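Local coordinates for protein polyphosphate kinase (Porphyromonas gingivalis, PDB 2O8R) that probably catalyses the reversible transfer of the terminal phosphate of ATP to a growing chain of inorganic polyphosphate, at residues Ile157-Val162 / Val234-Asp239; Pro266-Tyr271 / Glu293-Gly298; Phe140-Pro145 / Asn183-Gly188; Asp228-Lys233 / Arg274-Val279. The protein carries 3 engineered substitutions. One frame throughout, in Å; residues are numbered along the deposited sequence. Where two conformers were deposited one is given.

How the interactions relate
All four contacts lie in the middle domain and build on or around one mixed sheet. Interactions 1, 2 and 4 share strand 225-235 or its neighbour 268-272. Interaction 1 packs a loop on the last residues of strand 225-235, and interaction 4 packs a helix start against its earlier part. Interaction 2, centred about 11 Å from each of these two, pairs strand 268-272 with the end strand 294-297. Ser235 N probably hydrogen-bonds Arg268 O at 3.0 Å, joining interactions 1 and 2. Arg161 ties interaction 1 to interaction 3, which lies toward the opposite end of the strand order and, like interaction 1, touches the second subunit. The side chain of Arg268 is about 9 Å from that of Asn48, a predicted ATP-binding residue.

Interaction 1. Residues Ile157-Val162 / Val234-Asp239; sequences IRSGRV and VSRDAD
Ser159 and Asp239 meet through side chains that point at each other, and their hydrogen bond is the main polar link of this contact. With Ser159 OG set between its own backbone N and carbonyl carbon (chi1 60°), the hydroxyl reaches Asp239 OD1 at 2.7 Å, from above the carboxylate plane and 43° out of it. The backbone N of Ser159 makes a separate, weak bond of 3.3 Å to Asp239 OD1, giving that oxygen two donors from one residue. The other carboxylate oxygen, Asp239 OD2, faces the guanidinium edge of Arg158 near its plane, but the ion pair with Arg158 NE is long at 3.8 Å, and their planes are 63° apart.

Apolar packing continues the contact toward the sheet. Ile157 CG2 touches Val234 CG1 at 3.5 Å, and Ser159 CB rests on Arg236 CG at 3.8 Å. The Arg236 chain is bent at chi3, and its guanidinium lies near Ile157 O; a bond from NH1 to that carbonyl is modelled too short and bent to be more than doubtful.

Farther out, Ser235 turns away from the loop and its hydroxyl bonds both Glu50 and Arg268 NE, while Arg158 packs on Pro141 of the second subunit. Strands 163-169 and 225-235 are antiparallel neighbours in the mixed sheet of the middle domain. The loop before strand 163-169 thus packs on the end of strand 225-235 and on the loop after it, at one end of this antiparallel strand pair.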
loop_
_atom_site.group_PDB
_atom_site.type_symbol
_atom_site.label_atom_id
_atom_site.label_comp_id
_atom_site.label_asym_id
_atom_site.label_seq_id
_atom_site.Cartn_x
_atom_site.Cartn_y
_atom_site.Cartn_z
ATOM N N ILE A 157 13.231 -20.278 8.033
ATOM C CA ILE A 157 13.115 -20.050 6.597
ATOM C C ILE A 157 11.674 -19.631 6.309
ATOM O O ILE A 157 10.763 -20.452 6.389
ATOM C CB ILE A 157 13.484 -21.318 5.789
ATOM C CG1 ILE A 157 14.943 -21.692 6.028
ATOM C CG2 ILE A 157 13.250 -21.123 4.295
ATOM C CD1 ILE A 157 15.382 -22.955 5.309
ATOM N N ARG A 158 11.478 -18.351 5.996
ATOM C CA ARG A 158 10.138 -17.792 5.770
ATOM C C ARG A 158 9.473 -18.314 4.505
ATOM O O ARG A 158 10.136 -18.685 3.525
ATOM C CB ARG A 158 10.188 -16.270 5.706
ATOM C CG ARG A 158 10.848 -15.635 6.905
ATOM C CD ARG A 158 10.873 -14.150 6.763
ATOM N NE ARG A 158 9.538 -13.555 6.724
ATOM C CZ ARG A 158 9.312 -12.271 6.453
ATOM N NH1 ARG A 158 10.333 -11.460 6.189
ATOM N NH2 ARG A 158 8.074 -11.791 6.434
ATOM N N SER A 159 8.147 -18.333 4.537
ATOM C CA SER A 159 7.385 -18.842 3.422
ATOM C C SER A 159 7.234 -17.761 2.364
ATOM O O SER A 159 7.370 -16.562 2.653
ATOM C CB SER A 159 6.027 -19.385 3.883
ATOM O OG SER A 159 5.263 -18.377 4.509
ATOM N N GLY A 160 6.995 -18.201 1.131
ATOM C CA GLY A 160 6.767 -17.300 0.004
ATOM C C GLY A 160 8.017 -16.612 -0.495
ATOM O O GLY A 160 7.971 -15.868 -1.467
ATOM N N ARG A 161 9.135 -16.854 0.184
ATOM C CA ARG A 161 10.418 -16.291 -0.213
ATOM C C ARG A 161 11.285 -17.346 -0.909
ATOM O O ARG A 161 10.973 -18.541 -0.893
ATOM C CB ARG A 161 11.148 -15.706 1.004
ATOM C CG ARG A 161 10.388 -14.600 1.734
ATOM C CD ARG A 161 10.383 -13.283 0.958
ATOM N NE ARG A 161 11.450 -12.364 1.367
ATOM C CZ ARG A 161 12.626 -12.254 0.752
ATOM N NH1 ARG A 161 12.902 -13.016 -0.297
ATOM N NH2 ARG A 161 13.529 -11.385 1.185
ATOM N N VAL A 162 12.365 -16.894 -1.530
ATOM C CA VAL A 162 13.315 -17.785 -2.145
ATOM C C VAL A 162 14.582 -17.682 -1.335
ATOM O O VAL A 162 15.020 -16.583 -1.007
ATOM C CB VAL A 162 13.614 -17.359 -3.574
ATOM C CG1 VAL A 162 14.767 -18.159 -4.139
ATOM C CG2 VAL A 162 12.388 -17.520 -4.425
ATOM N N VAL A 234 9.742 -22.796 0.983
ATOM C CA VAL A 234 8.838 -23.533 1.850
ATOM C C VAL A 234 7.501 -22.819 1.878
ATOM O O VAL A 234 7.462 -21.602 1.974
ATOM C CB VAL A 234 9.436 -23.724 3.283
ATOM C CG1 VAL A 234 9.984 -22.428 3.833
ATOM C CG2 VAL A 234 8.423 -24.320 4.242
ATOM N N SER A 235 6.407 -23.563 1.730
ATOM C CA SER A 235 5.083 -23.025 2.049
ATOM C C SER A 235 4.723 -23.560 3.417
ATOM O O SER A 235 4.963 -24.736 3.697
ATOM C CB SER A 235 4.023 -23.482 1.046
ATOM O OG SER A 235 4.458 -23.353 -0.294
ATOM N N ARG A 236 4.161 -22.714 4.274
ATOM C CA ARG A 236 3.631 -23.196 5.556
ATOM C C ARG A 236 2.268 -22.595 5.902
ATOM O O ARG A 236 1.849 -21.614 5.280
ATOM C CB ARG A 236 4.637 -23.004 6.694
ATOM C CG ARG A 236 5.255 -21.627 6.805
ATOM C CD ARG A 236 6.242 -21.604 7.950
ATOM N NE ARG A 236 7.220 -22.675 7.824
ATOM C CZ ARG A 236 8.533 -22.484 7.827
ATOM N NH1 ARG A 236 9.016 -21.266 7.970
ATOM N NH2 ARG A 236 9.365 -23.507 7.704
ATOM N N ASP A 237 1.584 -23.208 6.877
ATOM C CA ASP A 237 0.240 -22.783 7.326
ATOM C C ASP A 237 0.208 -21.351 7.881
ATOM O O ASP A 237 -0.775 -20.630 7.687
ATOM C CB ASP A 237 -0.341 -23.778 8.344
ATOM C CG ASP A 237 0.411 -23.773 9.680
ATOM O OD1 ASP A 237 1.656 -23.660 9.679
ATOM O OD2 ASP A 237 -0.247 -23.888 10.736
ATOM N N ALA A 238 1.286 -20.966 8.572
ATOM C CA ALA A 238 1.569 -19.581 8.977
ATOM C C ALA A 238 3.055 -19.453 9.345
ATOM O O ALA A 238 3.695 -20.442 9.679
ATOM C CB ALA A 238 0.688 -19.166 10.146
ATOM N N ASP A 239 3.604 -18.244 9.282
ATOM C CA ASP A 239 5.009 -18.015 9.637
ATOM C C ASP A 239 5.200 -17.834 11.135
ATOM O O ASP A 239 5.078 -16.717 11.649
ATOM C CB ASP A 239 5.568 -16.785 8.916
ATOM C CG ASP A 239 6.183 -17.118 7.569
ATOM O OD1 ASP A 239 6.066 -18.292 7.123
ATOM O OD2 ASP A 239 6.785 -16.195 6.964
#

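Interaction 2. Residues Pro266-Tyr271 / Glu293-Gly298; sequences PTRFMY and EAIRSG
Tyr271 meets Arg296 because its CG is placed between backbone N and carbonyl carbon (chi1 60°), which turns the ring across the neighbouring strand. Phe269, with CG anti to its backbone N (chi1 -176°), instead carries its ring away from that strand. Arg296 CA sits over one face of the Tyr271 ring in a CH-pi contact, 4.0 Å from the centroid. The aliphatic part of Arg296 crosses the ring obliquely, CG reaching 3.4 Å from Tyr271 OH. Ala294 CB meets the edge of the same ring, 3.8 Å from Tyr271 CE2.

On the other side of the sheet, Met270, deposited as selenomethionine, is extended beyond CG and its CE approaches Ser297 OG, while the CD1 tip of Ile295 touches Arg268 CG at 3.8 Å.

These side chains are set in register by a parallel strand pair with four backbone bonds: Phe269 N to Glu293 O, Ile295 N to Phe269 O, Tyr271 N to Ile295 O, and Ser297 N to Tyr271 O, the last the shortest at 2.7 Å. The short strand axes diverge by 27°.

Helix 277-283 connects the two strands, making a beta-alpha-beta unit, and its Leu280 packs on Tyr271 and Ala294. The opposite face, with Arg268 and Ile295, meets helix 35-63: Arg268 pairs with Glu50 in a salt bridge and makes a cation-pi contact with Tyr53. Helix 83-112 touches Ile295 and Ser297. Strand 268-272 is flanked on its far edge by antiparallel strand 225-235, where Thr267 and Arg268 both face Ser235 in a classic beta bulge.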
loop_
_atom_site.group_PDB
_atom_site.type_symbol
_atom_site.label_atom_id
_atom_site.label_comp_id
_atom_site.label_asym_id
_atom_site.label_seq_id
_atom_site.Cartn_x
_atom_site.Cartn_y
_atom_site.Cartn_z
ATOM N N PRO A 266 4.875 -26.698 7.848
ATOM C CA PRO A 266 5.411 -26.712 6.486
ATOM C C PRO A 266 4.614 -27.646 5.585
ATOM O O PRO A 266 4.880 -28.846 5.578
ATOM C CB PRO A 266 6.836 -27.260 6.669
ATOM C CG PRO A 266 7.184 -26.949 8.072
ATOM C CD PRO A 266 5.901 -27.013 8.857
ATOM N N THR A 267 3.652 -27.104 4.833
ATOM C CA THR A 267 2.832 -27.911 3.908
ATOM C C THR A 267 3.641 -28.380 2.702
ATOM O O THR A 267 3.375 -29.438 2.120
ATOM C CB THR A 267 1.630 -27.130 3.336
ATOM O OG1 THR A 267 2.069 -26.351 2.218
ATOM C CG2 THR A 267 1.000 -26.226 4.382
ATOM N N ARG A 268 4.619 -27.567 2.328
ATOM C CA ARG A 268 5.444 -27.828 1.168
ATOM C C ARG A 268 6.884 -27.438 1.486
ATOM O O ARG A 268 7.124 -26.460 2.201
ATOM C CB ARG A 268 4.910 -27.011 -0.013
ATOM C CG ARG A 268 5.491 -27.357 -1.361
ATOM C CD ARG A 268 4.571 -26.919 -2.492
ATOM N NE ARG A 268 4.504 -25.470 -2.658
ATOM C CZ ARG A 268 3.816 -24.863 -3.623
ATOM N NH1 ARG A 268 3.129 -25.579 -4.500
ATOM N NH2 ARG A 268 3.811 -23.543 -3.716
ATOM N N PHE A 269 7.833 -28.228 0.992
ATOM C CA PHE A 269 9.225 -27.794 0.913
ATOM C C PHE A 269 9.770 -28.145 -0.462
ATOM O O PHE A 269 10.022 -29.303 -0.769
ATOM C CB PHE A 269 10.088 -28.399 2.020
ATOM C CG PHE A 269 11.508 -27.892 2.018
ATOM C CD1 PHE A 269 11.849 -26.759 2.741
ATOM C CD2 PHE A 269 12.498 -28.536 1.276
ATOM C CE1 PHE A 269 13.155 -26.282 2.731
ATOM C CE2 PHE A 269 13.796 -28.068 1.261
ATOM C CZ PHE A 269 14.129 -26.935 1.987
HETATM N N MSE A 270 9.961 -27.128 -1.283
HETATM C CA MSE A 270 10.247 -27.313 -2.692
HETATM C C MSE A 270 11.680 -26.893 -2.970
HETATM O O MSE A 270 12.152 -25.893 -2.430
HETATM C CB MSE A 270 9.262 -26.461 -3.485
HETATM C CG MSE A 270 9.343 -26.539 -4.988
HETATM SE SE MSE A 270 8.203 -25.103 -5.623
HETATM C CE MSE A 270 8.626 -25.080 -7.532
ATOM N N TYR A 271 12.379 -27.657 -3.802
ATOM C CA TYR A 271 13.790 -27.382 -4.057
ATOM C C TYR A 271 14.217 -27.833 -5.437
ATOM O O TYR A 271 13.617 -28.738 -6.017
ATOM C CB TYR A 271 14.679 -28.046 -3.001
ATOM C CG TYR A 271 14.545 -29.549 -2.945
ATOM C CD1 TYR A 271 15.406 -30.368 -3.664
ATOM C CD2 TYR A 271 13.557 -30.152 -2.169
ATOM C CE1 TYR A 271 15.291 -31.742 -3.619
ATOM C CE2 TYR A 271 13.426 -31.529 -2.120
ATOM C CZ TYR A 271 14.297 -32.321 -2.848
ATOM O OH TYR A 271 14.179 -33.693 -2.804
ATOM N N GLU A 293 6.791 -34.021 2.359
ATOM C CA GLU A 293 6.541 -32.612 2.028
ATOM C C GLU A 293 7.589 -32.053 1.059
ATOM O O GLU A 293 7.377 -31.004 0.442
ATOM C CB GLU A 293 6.522 -31.760 3.299
ATOM C CG GLU A 293 5.740 -32.362 4.450
ATOM C CD GLU A 293 6.187 -31.831 5.803
ATOM O OE1 GLU A 293 7.403 -31.610 5.992
ATOM O OE2 GLU A 293 5.322 -31.644 6.683
ATOM N N ALA A 294 8.717 -32.756 0.939
ATOM C CA ALA A 294 9.796 -32.352 0.041
ATOM C C ALA A 294 9.497 -32.735 -1.404
ATOM O O ALA A 294 9.369 -33.914 -1.727
ATOM C CB ALA A 294 11.128 -32.945 0.489
ATOM N N ILE A 295 9.372 -31.728 -2.263
ATOM C CA ILE A 295 9.127 -31.943 -3.682
ATOM C C ILE A 295 10.275 -31.366 -4.486
ATOM O O ILE A 295 10.467 -30.152 -4.523
ATOM C CB ILE A 295 7.831 -31.257 -4.158
ATOM C CG1 ILE A 295 6.743 -31.338 -3.087
ATOM C CG2 ILE A 295 7.369 -31.857 -5.486
ATOM C CD1 ILE A 295 5.514 -30.531 -3.415
ATOM N N ARG A 296 11.049 -32.233 -5.127
ATOM C CA ARG A 296 12.093 -31.756 -6.017
ATOM C C ARG A 296 11.492 -31.229 -7.312
ATOM O O ARG A 296 10.678 -31.895 -7.948
ATOM C CB ARG A 296 13.176 -32.811 -6.278
ATOM C CG ARG A 296 12.843 -34.239 -5.875
ATOM C CD ARG A 296 14.078 -35.129 -6.026
ATOM N NE ARG A 296 14.823 -34.785 -7.237
ATOM C CZ ARG A 296 14.597 -35.306 -8.442
ATOM N NH1 ARG A 296 13.649 -36.220 -8.616
ATOM N NH2 ARG A 296 15.325 -34.914 -9.478
ATOM N N SER A 297 11.875 -30.013 -7.674
ATOM C CA SER A 297 11.353 -29.387 -8.872
ATOM C C SER A 297 12.467 -28.763 -9.700
ATOM O O SER A 297 13.641 -29.104 -9.542
ATOM C CB SER A 297 10.316 -28.330 -8.512
ATOM O OG SER A 297 10.949 -27.225 -7.912
ATOM N N GLY A 298 12.082 -27.841 -10.576
ATOM C CA GLY A 298 12.996 -27.235 -11.528
ATOM C C GLY A 298 13.963 -26.248 -10.919
ATOM O O GLY A 298 14.068 -26.117 -9.697
#

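Interaction 3. Residues Phe140-Pro145 / Asn183-Gly188; sequences FPLLYP and NVPTDG
Asn183, at the end of a strand, bridges the end of the 3-10 segment 140-142 and the loop after it: its amide meets Leu142 and Tyr144 with both of its polar atoms. Asn183 OD1 accepts from Tyr144 N at 2.8 Å, the donor tilted 19° from the carbonyl plane. Asn183 ND2 gives a weak, bent bond to Leu142 O at 2.7 Å. The two bonds, one of them weak, restrict rotation of the amide, which is seated by a chi1 of 46° that puts CG between the backbone N and carbonyl carbon of Asn183. Asn183 ND2 also lies at the edge of the Tyr144 ring, 3.3 Å from CD2.

Pro185, the centre of an inverse gamma turn, supplies the apolar half. Its CB packs on Leu142 CB at 3.6 Å, and its CD faces Leu143 CD1 at 4.0 Å, so the pyrrolidine ring meets both leucines. Leu142 CD1 reaches on to Gly188 CA, 4.2 Å away.

Helix 209-214 contributes Ile213, which touches Leu143 and Pro185, and Val220 of helix 217-220 packs on Leu143. Beyond the contact, Tyr144 stacks on Tyr144 of the second subunit, while strands 146-147 and 178-183 pair antiparallel next to it.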
loop_
_atom_site.group_PDB
_atom_site.type_symbol
_atom_site.label_atom_id
_atom_site.label_comp_id
_atom_site.label_asym_id
_atom_site.label_seq_id
_atom_site.Cartn_x
_atom_site.Cartn_y
_atom_site.Cartn_z
ATOM N N PHE A 140 24.517 -7.115 -2.209
ATOM C CA PHE A 140 25.297 -7.521 -1.043
ATOM C C PHE A 140 24.850 -6.866 0.267
ATOM O O PHE A 140 24.655 -7.568 1.250
ATOM C CB PHE A 140 26.800 -7.327 -1.284
ATOM C CG PHE A 140 27.660 -7.832 -0.175
ATOM C CD1 PHE A 140 28.059 -9.159 -0.147
ATOM C CD2 PHE A 140 28.068 -6.982 0.850
ATOM C CE1 PHE A 140 28.854 -9.643 0.877
ATOM C CE2 PHE A 140 28.860 -7.453 1.878
ATOM C CZ PHE A 140 29.256 -8.792 1.891
ATOM N N PRO A 141 24.676 -5.533 0.287
ATOM C CA PRO A 141 24.211 -4.910 1.547
ATOM C C PRO A 141 22.877 -5.444 2.080
ATOM O O PRO A 141 22.535 -5.181 3.226
ATOM C CB PRO A 141 24.054 -3.428 1.182
ATOM C CG PRO A 141 24.864 -3.229 -0.063
ATOM C CD PRO A 141 24.916 -4.535 -0.779
ATOM N N LEU A 142 22.138 -6.188 1.259
ATOM C CA LEU A 142 20.836 -6.709 1.659
ATOM C C LEU A 142 20.890 -8.213 1.980
ATOM O O LEU A 142 19.872 -8.864 2.197
ATOM C CB LEU A 142 19.803 -6.417 0.564
ATOM C CG LEU A 142 19.487 -4.964 0.162
ATOM C CD1 LEU A 142 18.335 -4.924 -0.836
ATOM C CD2 LEU A 142 19.141 -4.121 1.373
ATOM N N LEU A 143 22.094 -8.758 2.029
ATOM C CA LEU A 143 22.283 -10.165 2.332
ATOM C C LEU A 143 22.469 -10.422 3.826
ATOM O O LEU A 143 22.848 -9.541 4.588
ATOM C CB LEU A 143 23.504 -10.677 1.576
ATOM C CG LEU A 143 23.310 -11.383 0.228
ATOM C CD1 LEU A 143 22.063 -10.937 -0.476
ATOM C CD2 LEU A 143 24.534 -11.191 -0.661
ATOM N N TYR A 144 22.181 -11.647 4.240
ATOM C CA TYR A 144 22.516 -12.103 5.574
ATOM C C TYR A 144 23.087 -13.507 5.452
ATOM O O TYR A 144 22.338 -14.475 5.497
ATOM C CB TYR A 144 21.282 -12.137 6.448
ATOM C CG TYR A 144 20.673 -10.792 6.686
ATOM C CD1 TYR A 144 21.004 -10.051 7.802
ATOM C CD2 TYR A 144 19.734 -10.269 5.803
ATOM C CE1 TYR A 144 20.420 -8.806 8.035
ATOM C CE2 TYR A 144 19.148 -9.033 6.020
ATOM C CZ TYR A 144 19.493 -8.307 7.133
ATOM O OH TYR A 144 18.920 -7.075 7.329
ATOM N N PRO A 145 24.415 -13.621 5.269
ATOM C CA PRO A 145 25.024 -14.939 5.072
ATOM C C PRO A 145 24.933 -15.737 6.345
ATOM O O PRO A 145 25.457 -15.326 7.379
ATOM C CB PRO A 145 26.484 -14.619 4.749
ATOM C CG PRO A 145 26.494 -13.156 4.400
ATOM C CD PRO A 145 25.416 -12.543 5.223
ATOM N N ASN A 183 19.608 -15.216 1.781
ATOM C CA ASN A 183 18.347 -14.626 1.386
ATOM C C ASN A 183 18.437 -14.048 0.001
ATOM O O ASN A 183 19.485 -13.554 -0.403
ATOM C CB ASN A 183 17.959 -13.521 2.372
ATOM C CG ASN A 183 19.114 -12.590 2.695
ATOM O OD1 ASN A 183 20.262 -13.016 2.819
ATOM N ND2 ASN A 183 18.816 -11.314 2.830
ATOM N N VAL A 184 17.344 -14.112 -0.745
ATOM C CA VAL A 184 17.281 -13.358 -1.979
ATOM C C VAL A 184 16.361 -12.170 -1.725
ATOM O O VAL A 184 15.144 -12.312 -1.644
ATOM C CB VAL A 184 16.944 -14.243 -3.194
ATOM C CG1 VAL A 184 17.451 -15.636 -2.929
ATOM C CG2 VAL A 184 15.476 -14.282 -3.477
ATOM N N PRO A 185 16.958 -10.988 -1.546
ATOM C CA PRO A 185 16.263 -9.826 -0.986
ATOM C C PRO A 185 15.239 -9.211 -1.927
ATOM O O PRO A 185 15.376 -8.054 -2.325
ATOM C CB PRO A 185 17.396 -8.831 -0.720
ATOM C CG PRO A 185 18.485 -9.225 -1.651
ATOM C CD PRO A 185 18.358 -10.699 -1.902
ATOM N N THR A 186 14.211 -9.974 -2.279
ATOM C CA THR A 186 13.190 -9.464 -3.188
ATOM C C THR A 186 12.232 -8.536 -2.464
ATOM O O THR A 186 11.367 -7.929 -3.076
ATOM C CB THR A 186 12.428 -10.572 -3.896
ATOM O OG1 THR A 186 11.854 -11.452 -2.923
ATOM C CG2 THR A 186 13.359 -11.338 -4.775
ATOM N N ASP A 187 12.421 -8.413 -1.160
ATOM C CA ASP A 187 11.723 -7.416 -0.372
ATOM C C ASP A 187 12.317 -6.026 -0.591
ATOM O O ASP A 187 11.775 -5.033 -0.118
ATOM C CB ASP A 187 11.804 -7.789 1.109
ATOM C CG ASP A 187 13.239 -8.055 1.583
ATOM O OD1 ASP A 187 14.198 -7.816 0.817
ATOM O OD2 ASP A 187 13.407 -8.511 2.736
ATOM N N GLY A 188 13.459 -5.967 -1.267
ATOM C CA GLY A 188 14.157 -4.707 -1.503
ATOM C C GLY A 188 14.634 -4.524 -2.937
ATOM O O GLY A 188 15.018 -3.428 -3.330
#

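Interaction 4. Residues Asp228-Lys233 / Arg274-Val279; sequences DSYSIK and RMPDEV
Strand 228-233 passes beside the turn that leads into helix 277-283, with Tyr230 and Met275 closest at their CA atoms, 6.4 Å apart, and Pro276 at the N-cap position. The contact between them is one of side-chain packing. Met275, deposited as selenomethionine, lays its CG over one face of the Tyr230 ring in a CH-pi contact, 3.6 Å from the centroid and 20° off the ring normal. Its selenium is more oblique, 5.0 Å from that centroid, which makes this a Met-aromatic contact. Extended beyond CG, the chain carries CE across to the strand: Met275 CE lies 3.8 Å from Tyr230 CB and 3.9 Å from Ile232 CG2.

At the hydroxyl end, Tyr230 crosses Pro276 at about a right angle, with OH 3.5 Å from Pro276 CD. Val279 CG1, from the first turn of the helix, completes the set at 4.3 Å from Tyr230 CE2.

Strand 225-235 is central in the sheet, so both its edges are occupied: Tyr230 and Ile232 bond through their backbones to strand 163-169, while Ser231 and Lys233 do so to strand 268-272. Helix 277-283 lies on the face of the sheet that carries Tyr230 and Ile232, where Met275 also touches Ala165 and Val279 reaches Tyr179 of strand 178-183.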
loop_
_atom_site.group_PDB
_atom_site.type_symbol
_atom_site.label_atom_id
_atom_site.label_comp_id
_atom_site.label_asym_id
_atom_site.label_seq_id
_atom_site.Cartn_x
_atom_site.Cartn_y
_atom_site.Cartn_z
ATOM N N ASP A 228 28.298 -25.564 -4.647
ATOM C CA ASP A 228 27.053 -25.506 -5.365
ATOM C C ASP A 228 26.099 -24.686 -4.517
ATOM O O ASP A 228 26.314 -24.509 -3.316
ATOM C CB ASP A 228 26.499 -26.919 -5.573
ATOM C CG ASP A 228 25.714 -27.068 -6.874
ATOM O OD1 ASP A 228 25.091 -26.085 -7.342
ATOM O OD2 ASP A 228 25.718 -28.191 -7.426
ATOM N N SER A 229 25.068 -24.154 -5.159
ATOM C CA SER A 229 23.940 -23.604 -4.441
ATOM C C SER A 229 22.667 -24.104 -5.100
ATOM O O SER A 229 22.677 -24.500 -6.271
ATOM C CB SER A 229 23.994 -22.075 -4.387
ATOM O OG SER A 229 23.814 -21.498 -5.663
ATOM N N TYR A 230 21.585 -24.119 -4.325
ATOM C CA TYR A 230 20.296 -24.618 -4.786
ATOM C C TYR A 230 19.188 -23.748 -4.212
ATOM O O TYR A 230 19.226 -23.377 -3.031
ATOM C CB TYR A 230 20.086 -26.057 -4.333
ATOM C CG TYR A 230 21.337 -26.913 -4.312
ATOM C CD1 TYR A 230 21.652 -27.743 -5.386
ATOM C CD2 TYR A 230 22.199 -26.903 -3.210
ATOM C CE1 TYR A 230 22.784 -28.532 -5.366
ATOM C CE2 TYR A 230 23.339 -27.687 -3.187
ATOM C CZ TYR A 230 23.624 -28.504 -4.267
ATOM O OH TYR A 230 24.753 -29.288 -4.248
ATOM N N SER A 231 18.216 -23.410 -5.056
ATOM C CA SER A 231 17.097 -22.574 -4.643
ATOM C C SER A 231 16.133 -23.442 -3.877
ATOM O O SER A 231 15.835 -24.567 -4.287
ATOM C CB SER A 231 16.377 -21.957 -5.846
ATOM O OG SER A 231 17.262 -21.191 -6.637
ATOM N N ILE A 232 15.663 -22.919 -2.755
ATOM C CA ILE A 232 14.638 -23.584 -1.979
ATOM C C ILE A 232 13.484 -22.635 -1.684
ATOM O O ILE A 232 13.624 -21.417 -1.787
ATOM C CB ILE A 232 15.191 -24.154 -0.662
ATOM C CG1 ILE A 232 15.920 -23.063 0.136
ATOM C CG2 ILE A 232 16.088 -25.358 -0.944
ATOM C CD1 ILE A 232 16.229 -23.444 1.562
ATOM N N LYS A 233 12.349 -23.221 -1.316
ATOM C CA LYS A 233 11.127 -22.501 -0.992
ATOM C C LYS A 233 10.311 -23.386 -0.056
ATOM O O LYS A 233 10.208 -24.597 -0.268
ATOM C CB LYS A 233 10.348 -22.228 -2.277
ATOM C CG LYS A 233 8.906 -21.762 -2.108
ATOM C CD LYS A 233 8.234 -21.652 -3.474
ATOM C CE LYS A 233 6.723 -21.629 -3.370
ATOM N NZ LYS A 233 6.214 -20.346 -2.822
ATOM N N ARG A 274 18.413 -30.882 -8.622
ATOM C CA ARG A 274 19.831 -31.231 -8.646
ATOM C C ARG A 274 20.389 -31.395 -7.231
ATOM O O ARG A 274 21.528 -31.823 -7.068
ATOM C CB ARG A 274 20.648 -30.155 -9.377
ATOM C CG ARG A 274 20.343 -29.992 -10.853
ATOM C CD ARG A 274 20.878 -28.666 -11.397
ATOM N NE ARG A 274 22.208 -28.786 -12.000
ATOM C CZ ARG A 274 22.437 -28.958 -13.303
ATOM N NH1 ARG A 274 21.423 -29.037 -14.159
ATOM N NH2 ARG A 274 23.686 -29.050 -13.754
HETATM N N MSE A 275 19.591 -31.051 -6.220
HETATM C CA MSE A 275 20.048 -31.041 -4.835
HETATM C C MSE A 275 20.160 -32.450 -4.292
HETATM O O MSE A 275 19.189 -33.206 -4.345
HETATM C CB MSE A 275 19.081 -30.255 -3.964
HETATM C CG MSE A 275 19.742 -29.507 -2.837
HETATM SE SE MSE A 275 18.479 -28.853 -1.512
HETATM C CE MSE A 275 19.409 -27.306 -0.854
ATOM N N PRO A 276 21.354 -32.817 -3.787
ATOM C CA PRO A 276 21.566 -34.083 -3.077
ATOM C C PRO A 276 20.775 -34.132 -1.771
ATOM O O PRO A 276 20.498 -33.089 -1.179
ATOM C CB PRO A 276 23.071 -34.073 -2.785
ATOM C CG PRO A 276 23.649 -33.100 -3.765
ATOM C CD PRO A 276 22.604 -32.045 -3.903
ATOM N N ASP A 277 20.414 -35.333 -1.328
ATOM C CA ASP A 277 19.572 -35.479 -0.132
ATOM C C ASP A 277 20.320 -35.180 1.162
ATOM O O ASP A 277 19.697 -34.825 2.165
ATOM C CB ASP A 277 18.929 -36.868 -0.065
ATOM C CG ASP A 277 18.275 -37.269 -1.370
ATOM O OD1 ASP A 277 18.993 -37.370 -2.389
ATOM O OD2 ASP A 277 17.047 -37.494 -1.378
ATOM N N GLU A 278 21.647 -35.314 1.134
ATOM C CA GLU A 278 22.470 -34.991 2.298
ATOM C C GLU A 278 22.235 -33.551 2.739
ATOM O O GLU A 278 22.101 -33.272 3.933
ATOM C CB GLU A 278 23.958 -35.211 2.020
ATOM C CG GLU A 278 24.335 -36.638 1.679
ATOM C CD GLU A 278 24.584 -36.832 0.199
ATOM O OE1 GLU A 278 25.647 -36.392 -0.289
ATOM O OE2 GLU A 278 23.722 -37.433 -0.474
ATOM N N VAL A 279 22.167 -32.648 1.764
ATOM C CA VAL A 279 21.923 -31.237 2.046
ATOM C C VAL A 279 20.447 -30.979 2.384
ATOM O O VAL A 279 20.129 -30.068 3.161
ATOM C CB VAL A 279 22.500 -30.308 0.928
ATOM C CG1 VAL A 279 22.103 -30.776 -0.438
ATOM C CG2 VAL A 279 22.132 -28.839 1.155
#